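Local coordinates for protein carbonic anhydrase (Glaciozyma antarctica, PDB 5ZTP) that probably catalyses the reversible hydration of carbon dioxide to bicarbonate, as a carbonic anhydrase from a cold-adapted yeast, at residues 63-68 and 123-128. Residues are numbered along the deposited sequence; the frame is centred on the assembly and turned at random.
Sequences GGRASD and ACLEFP
The backbones of 63-68 and 123-128 stay well apart, with the CA atoms of Arg65 and Leu125 7.4 Å from each other, so side chains span the gap, in part to backbone oxygens. Arg65 carries the contact: CG lies anti to the carbonyl carbon (chi1 -58°), and bends at chi2 and chi3 lay the chain across Leu125. There NE gives a hydrogen bond of 3.0 Å to Leu125 O; the N-H...O angle is 155°, and the carbonyl oxygen lies close to the guanidinium plane. Phe127 flanks the same group, CD2 3.5 Å from Arg65 NE, with ring and guanidinium planes almost perpendicular at 82°. Arg65 NH1 also forms a salt bridge with Asp137. An alanine in place of Arg65 would probably loosen the 123-128 loop, losing this salt bridge, the bond to Leu125 O and the packing against Phe127. Farther along, Leu125 CD2 meets Asp68 CB at 4.0 Å, while Leu125 CG lies beside Ser67 OG. Gly63, whose backbone angles call for glycine, places its O 3.9 Å from Phe127 CE2. Asp68 pairs with Arg71 on helix 66-79 of the second subunit, and the turn leading into helix 66-79 is joined both to helix 130-143 and to the loop before it.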
# COMPACT_ATOMS: atom_id res chain seq x y z
N GLY A 63 7.42 2.91 -5.17
CA GLY A 63 8.74 2.42 -4.85
C GLY A 63 8.78 1.30 -3.84
O GLY A 63 9.72 0.50 -3.84
N GLY A 64 7.79 1.21 -2.97
CA GLY A 64 7.81 0.24 -1.91
C GLY A 64 8.75 0.68 -0.80
O GLY A 64 9.42 -0.15 -0.17
N ARG A 65 8.76 1.97 -0.51
CA ARG A 65 9.76 2.54 0.38
C ARG A 65 9.37 2.47 1.84
O ARG A 65 8.29 2.89 2.22
CB ARG A 65 10.07 4.01 -0.01
CG ARG A 65 10.55 4.19 -1.43
CD ARG A 65 11.83 3.39 -1.65
NE ARG A 65 12.99 4.25 -1.96
CZ ARG A 65 14.13 4.30 -1.28
NH1 ARG A 65 14.33 3.55 -0.19
NH2 ARG A 65 15.09 5.14 -1.70
N ALA A 66 10.33 1.99 2.63
CA ALA A 66 10.19 1.81 4.08
C ALA A 66 9.83 3.09 4.79
O ALA A 66 8.91 3.08 5.63
CB ALA A 66 11.48 1.25 4.68
N SER A 67 10.54 4.18 4.50
CA SER A 67 10.36 5.45 5.25
C SER A 67 8.92 5.85 5.16
O SER A 67 8.32 6.22 6.16
CB SER A 67 11.24 6.61 4.71
OG SER A 67 10.97 6.98 3.35
N ASP A 68 8.37 5.74 3.96
CA ASP A 68 6.98 6.11 3.68
C ASP A 68 5.99 5.21 4.39
O ASP A 68 4.95 5.66 4.80
CB ASP A 68 6.72 6.03 2.18
CG ASP A 68 5.49 6.77 1.78
OD1 ASP A 68 5.16 7.76 2.45
OD2 ASP A 68 4.85 6.39 0.81
N ALA A 123 9.18 14.78 -1.22
CA ALA A 123 10.34 13.96 -1.47
C ALA A 123 9.76 12.73 -2.15
O ALA A 123 8.94 12.01 -1.54
CB ALA A 123 11.05 13.60 -0.18
N CYS A 124 10.15 12.50 -3.40
CA CYS A 124 9.65 11.37 -4.16
C CYS A 124 10.23 10.03 -3.73
O CYS A 124 9.56 9.01 -3.89
CB CYS A 124 9.86 11.57 -5.64
SG CYS A 124 8.99 13.04 -6.23
N LEU A 125 11.45 10.02 -3.20
CA LEU A 125 12.09 8.78 -2.73
C LEU A 125 12.48 7.82 -3.90
O LEU A 125 12.47 6.59 -3.74
CB LEU A 125 11.19 8.04 -1.73
CG LEU A 125 10.65 8.50 -0.35
CD1 LEU A 125 10.86 9.96 -0.10
CD2 LEU A 125 9.20 8.11 -0.17
N GLU A 126 12.86 8.39 -5.04
CA GLU A 126 13.45 7.66 -6.18
C GLU A 126 14.73 6.90 -5.78
O GLU A 126 15.33 7.15 -4.74
CB GLU A 126 13.71 8.64 -7.33
CG GLU A 126 14.87 9.61 -7.13
CD GLU A 126 14.48 10.95 -6.58
OE1 GLU A 126 13.42 11.06 -5.94
OE2 GLU A 126 15.25 11.91 -6.81
N PHE A 127 15.11 5.94 -6.61
CA PHE A 127 16.35 5.23 -6.41
C PHE A 127 16.97 4.85 -7.74
O PHE A 127 16.26 4.67 -8.74
CB PHE A 127 16.19 3.98 -5.51
CG PHE A 127 15.02 3.06 -5.88
CD1 PHE A 127 15.18 2.01 -6.81
CD2 PHE A 127 13.78 3.21 -5.26
CE1 PHE A 127 14.12 1.17 -7.13
CE2 PHE A 127 12.72 2.37 -5.58
CZ PHE A 127 12.89 1.35 -6.52
N PRO A 128 18.30 4.75 -7.76
CA PRO A 128 18.97 4.38 -8.98
C PRO A 128 19.14 2.85 -9.11
O PRO A 128 19.36 2.35 -10.20
CB PRO A 128 20.31 5.10 -8.84
CG PRO A 128 20.61 5.02 -7.37
CD PRO A 128 19.27 5.06 -6.68